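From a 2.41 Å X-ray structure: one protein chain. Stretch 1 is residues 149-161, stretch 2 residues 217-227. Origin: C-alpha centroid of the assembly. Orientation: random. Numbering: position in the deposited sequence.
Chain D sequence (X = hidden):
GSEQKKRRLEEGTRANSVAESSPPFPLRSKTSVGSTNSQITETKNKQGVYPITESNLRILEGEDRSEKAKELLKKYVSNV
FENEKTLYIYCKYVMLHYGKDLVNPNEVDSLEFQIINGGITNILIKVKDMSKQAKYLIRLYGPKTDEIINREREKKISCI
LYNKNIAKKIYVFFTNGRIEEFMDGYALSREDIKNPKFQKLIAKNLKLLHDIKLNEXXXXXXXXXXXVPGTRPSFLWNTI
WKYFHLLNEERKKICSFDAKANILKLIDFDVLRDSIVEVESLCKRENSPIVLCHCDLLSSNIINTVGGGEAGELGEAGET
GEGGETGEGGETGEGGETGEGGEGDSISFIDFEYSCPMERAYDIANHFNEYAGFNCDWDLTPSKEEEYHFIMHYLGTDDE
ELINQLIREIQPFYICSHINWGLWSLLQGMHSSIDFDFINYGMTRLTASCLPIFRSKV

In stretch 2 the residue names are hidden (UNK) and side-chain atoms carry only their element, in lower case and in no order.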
# COMPACT_ATOMS: atom_id res chain seq x y z
N ILE D 149 17.96 17.36 4.35
CA ILE D 149 19.38 17.12 4.68
C ILE D 149 20.14 18.41 5.02
O ILE D 149 20.03 19.42 4.32
CB ILE D 149 20.11 16.30 3.57
CG1 ILE D 149 19.45 14.91 3.40
CG2 ILE D 149 21.62 16.22 3.87
CD1 ILE D 149 19.78 14.16 2.12
N ASN D 150 20.89 18.38 6.11
CA ASN D 150 21.79 19.47 6.48
C ASN D 150 23.23 19.08 6.11
O ASN D 150 23.86 18.27 6.81
CB ASN D 150 21.66 19.74 7.98
CG ASN D 150 22.16 21.11 8.39
OD1 ASN D 150 23.16 21.61 7.84
ND2 ASN D 150 21.46 21.71 9.40
N ARG D 151 23.72 19.65 5.01
CA ARG D 151 24.99 19.25 4.38
C ARG D 151 26.21 19.58 5.22
O ARG D 151 27.19 18.84 5.19
CB ARG D 151 25.13 19.91 3.00
CG ARG D 151 24.04 19.53 1.99
CD ARG D 151 24.19 18.09 1.50
NE ARG D 151 23.05 17.66 0.67
CZ ARG D 151 22.75 16.38 0.40
NH1 ARG D 151 21.69 16.10 -0.36
NH2 ARG D 151 23.51 15.39 0.90
N GLU D 152 26.12 20.68 5.97
CA GLU D 152 27.18 21.15 6.85
C GLU D 152 27.31 20.27 8.08
O GLU D 152 28.41 20.01 8.58
CB GLU D 152 26.93 22.61 7.27
CG GLU D 152 26.78 23.60 6.09
CD GLU D 152 25.30 23.89 5.75
OE1 GLU D 152 24.46 24.05 6.68
OE2 GLU D 152 24.97 24.00 4.53
N ARG D 153 26.17 19.79 8.57
CA ARG D 153 26.12 18.80 9.64
C ARG D 153 26.54 17.40 9.13
O ARG D 153 27.23 16.65 9.85
CB ARG D 153 24.73 18.82 10.28
CG ARG D 153 24.55 17.99 11.54
CD ARG D 153 24.11 16.58 11.17
NE ARG D 153 22.71 16.53 10.73
CZ ARG D 153 22.25 15.68 9.80
NH1 ARG D 153 20.95 15.70 9.50
NH2 ARG D 153 23.10 14.81 9.17
N GLU D 154 26.14 17.05 7.91
CA GLU D 154 26.53 15.77 7.33
C GLU D 154 28.04 15.65 7.14
O GLU D 154 28.61 14.56 7.24
CB GLU D 154 25.81 15.53 6.00
CG GLU D 154 25.85 14.07 5.59
CD GLU D 154 25.69 13.83 4.10
OE1 GLU D 154 25.90 12.65 3.69
OE2 GLU D 154 25.37 14.79 3.34
N LYS D 155 28.67 16.80 6.88
CA LYS D 155 30.10 16.93 6.60
C LYS D 155 30.93 16.67 7.86
O LYS D 155 31.95 15.96 7.82
CB LYS D 155 30.38 18.32 6.02
CG LYS D 155 31.70 18.43 5.28
CD LYS D 155 31.87 19.75 4.55
CE LYS D 155 32.29 20.84 5.52
NZ LYS D 155 32.52 22.18 4.87
N LYS D 156 30.47 17.23 8.98
CA LYS D 156 31.10 17.05 10.28
C LYS D 156 31.04 15.60 10.78
O LYS D 156 32.06 15.05 11.23
CB LYS D 156 30.46 17.98 11.29
CG LYS D 156 30.71 19.45 11.01
CD LYS D 156 30.16 20.35 12.14
CE LYS D 156 30.32 21.83 11.80
NZ LYS D 156 31.77 22.21 11.83
N ILE D 157 29.83 15.01 10.71
CA ILE D 157 29.58 13.61 11.04
C ILE D 157 30.47 12.66 10.24
O ILE D 157 31.01 11.69 10.78
CB ILE D 157 28.05 13.24 10.83
CG1 ILE D 157 27.14 14.10 11.70
CG2 ILE D 157 27.78 11.76 11.06
CD1 ILE D 157 27.22 13.80 13.16
N SER D 158 30.60 12.95 8.94
CA SER D 158 31.37 12.15 7.97
C SER D 158 32.81 11.92 8.35
O SER D 158 33.33 10.81 8.19
CB SER D 158 31.36 12.86 6.62
OG SER D 158 30.09 12.65 6.00
N CYS D 159 33.46 12.97 8.86
CA CYS D 159 34.87 12.85 9.24
C CYS D 159 35.02 12.13 10.58
O CYS D 159 35.92 11.30 10.71
CB CYS D 159 35.61 14.20 9.23
SG CYS D 159 35.20 15.31 10.63
N ILE D 160 34.14 12.43 11.55
CA ILE D 160 34.05 11.62 12.77
C ILE D 160 33.96 10.11 12.44
O ILE D 160 34.69 9.30 12.99
CB ILE D 160 32.86 12.06 13.68
CG1 ILE D 160 33.00 13.54 14.13
CG2 ILE D 160 32.74 11.16 14.90
CD1 ILE D 160 31.69 14.20 14.66
N LEU D 161 33.07 9.74 11.52
CA LEU D 161 32.85 8.34 11.18
C LEU D 161 34.04 7.68 10.49
O LEU D 161 34.31 6.51 10.71
CB LEU D 161 31.60 8.21 10.29
CG LEU D 161 30.23 8.71 10.79
CD1 LEU D 161 29.35 9.08 9.62
CD2 LEU D 161 29.58 7.70 11.70
N UNK D 217 32.43 19.71 22.46
CA UNK D 217 32.83 20.62 21.39
C UNK D 217 32.23 20.27 20.03
O UNK D 217 31.77 21.17 19.30
c UNK D 217 34.36 20.71 21.30
o UNK D 217 34.29 22.23 23.15
n UNK D 217 36.26 21.22 22.70
c UNK D 217 34.97 21.45 22.47
N UNK D 218 32.23 18.98 19.70
CA UNK D 218 31.58 18.51 18.47
C UNK D 218 30.06 18.53 18.60
O UNK D 218 29.37 18.72 17.60
c UNK D 218 32.03 15.90 18.95
c UNK D 218 30.64 15.24 18.97
c UNK D 218 33.11 14.92 18.46
c UNK D 218 32.08 17.12 18.03
N UNK D 219 29.57 18.38 19.83
CA UNK D 219 28.15 18.43 20.09
C UNK D 219 27.62 19.83 19.87
O UNK D 219 26.49 19.98 19.40
c UNK D 219 27.85 18.00 21.52
c UNK D 219 25.92 14.83 22.27
c UNK D 219 24.68 15.15 21.78
c UNK D 219 24.43 16.37 21.21
c UNK D 219 26.94 15.75 22.18
o UNK D 219 23.69 14.21 21.88
c UNK D 219 26.72 17.00 21.62
c UNK D 219 25.45 17.29 21.13
N UNK D 220 28.43 20.83 20.20
CA UNK D 220 28.07 22.23 19.99
C UNK D 220 28.07 22.57 18.50
O UNK D 220 27.20 23.32 18.02
c UNK D 220 29.03 23.16 20.77
n UNK D 220 25.86 26.33 20.68
c UNK D 220 28.67 24.66 20.78
c UNK D 220 27.01 26.41 21.67
c UNK D 220 27.71 25.04 21.92
N UNK D 221 29.04 22.01 17.77
CA UNK D 221 29.17 22.20 16.32
C UNK D 221 27.96 21.68 15.57
O UNK D 221 27.56 22.24 14.55
c UNK D 221 32.91 21.49 15.43
c UNK D 221 31.72 22.18 16.09
c UNK D 221 30.42 21.50 15.78
o UNK D 221 33.93 22.18 15.19
o UNK D 221 32.84 20.25 15.15
N UNK D 222 27.39 20.59 16.08
CA UNK D 222 26.21 19.95 15.49
C UNK D 222 24.92 20.70 15.85
O UNK D 222 24.01 20.80 15.02
c UNK D 222 27.21 16.26 16.25
c UNK D 222 27.33 17.61 15.56
c UNK D 222 26.13 18.49 15.92
c UNK D 222 27.48 17.46 14.06
N UNK D 223 24.87 21.21 17.10
CA UNK D 223 23.76 22.05 17.57
C UNK D 223 23.61 23.35 16.78
O UNK D 223 22.50 23.74 16.43
c UNK D 223 23.58 21.26 20.04
n UNK D 223 23.82 20.59 22.39
c UNK D 223 23.92 22.38 19.06
o UNK D 223 24.49 22.75 21.76
c UNK D 223 24.00 21.59 21.48
N UNK D 224 24.73 24.03 16.48
CA UNK D 224 24.70 25.31 15.75
C UNK D 224 24.28 25.19 14.27
O UNK D 224 23.71 26.14 13.72
c UNK D 224 26.03 26.17 15.90
c UNK D 224 27.24 25.46 15.27
c UNK D 224 26.29 26.54 17.37
N UNK D 225 24.58 24.05 13.63
CA UNK D 225 24.23 23.85 12.20
C UNK D 225 22.73 23.57 11.99
O UNK D 225 22.16 23.98 10.98
c UNK D 225 26.51 23.17 11.28
c UNK D 225 25.06 22.72 11.50
o UNK D 225 25.04 21.52 12.30
N UNK D 226 22.12 22.89 12.96
CA UNK D 226 20.72 22.45 12.87
C UNK D 226 19.73 23.26 13.72
O UNK D 226 18.52 23.20 13.48
c UNK D 226 20.90 20.01 12.06
c UNK D 226 20.14 18.69 12.17
o UNK D 226 20.63 17.62 11.64
c UNK D 226 20.61 20.96 13.23
n UNK D 226 18.93 18.75 12.86
N UNK D 227 20.25 23.99 14.72
CA UNK D 227 19.45 24.82 15.65
C UNK D 227 18.78 23.99 16.76
O UNK D 227 17.56 24.08 16.97
c UNK D 227 16.79 26.51 12.55
c UNK D 227 18.42 25.70 14.91
c UNK D 227 18.33 26.51 12.49
n UNK D 227 16.21 26.27 11.18
c UNK D 227 19.01 26.67 13.89

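Position 217 carries two carbons, the second bearing one oxygen and one nitrogen, and lies out of reach of stretch 1. A four-atom carboxamide is Asn-217.

Position 218 has four carbons forked at the second, with one tip facing Ile-160. The fork lies beyond CB, so this is Leu-218, whose CD2 lies 4.1 Å from Ile-160 CD1.

Position 219 shows one carbon followed by a six-carbon ring bearing an oxygen, and makes no contact with stretch 1: Tyr-219. Position 220, four carbons in a row ending in nitrogen, is also out of reach; it is Lys-220.

At 221, three carbons end in two oxygens, and CB packs 3.8 Å from Lys-156 CD. The chain has the length of glutamate. For Glu-221 the charged ends are less intimate: OE2 stands 4.0 Å from Lys-156 NZ, a long salt bridge.

Position 222 again has four carbons forked at the second. CA-to-CB points sideways, but the end of the side chain comes nearer, and one tip reaches three residues of the facing helix. As Leu-222, its CD2 lies 3.8 Å from Ile-157 CD1, 3.9 Å from Arg-153 CG and 4.1 Å from Lys-156 CB.

Position 223, three carbons ending in one oxygen and one nitrogen, points away: Gln-223. Position 224 has a single carbon carrying two more and no contact, the pattern of Val-224.

Position 225 bears one oxygen and one carbon on CB; the oxygen faces Arg-153 CB, the carbon Glu-152 CB. This is Thr-225. Its OG1 donates to Leu-222 O at 3.0 Å, three residues back, and sits 3.4 Å from Arg-153 CB; its CG2 is 4.1 Å from Glu-152 CB. Its backbone O accepts from Asn-150 ND2 at 2.9 Å, with an angle of 159° at the hydrogen.

Position 226 has three carbons, the third carrying one oxygen and one nitrogen, and its oxygen faces the Arg-153 guanidinium. This is Gln-226. Its OE1 accepts from Arg-153 NE at 2.5 Å and from Arg-153 NH1 at 2.9 Å, so one acceptor serves two donors at the guanidinium edge.

Position 227, four carbons ending in nitrogen, makes no contact and is Lys-227; its positive phi marks the departure from the helix.

The contact joins two nearly antiparallel helices, at 162° with axes 9.1 Å apart at closest approach. Leu-218 and Leu-222 supply apolar packing, while Thr-225 and Gln-226 meet Asn-150 and Arg-153 through hydrogen bonds. The antiparallel course brings the C-terminal end of helix 217-226 beside N-cap Asn-150, where its last-turn carbonyl can accept the amide.

Stretch 2, residues 217-227: NLYKELQVTQK
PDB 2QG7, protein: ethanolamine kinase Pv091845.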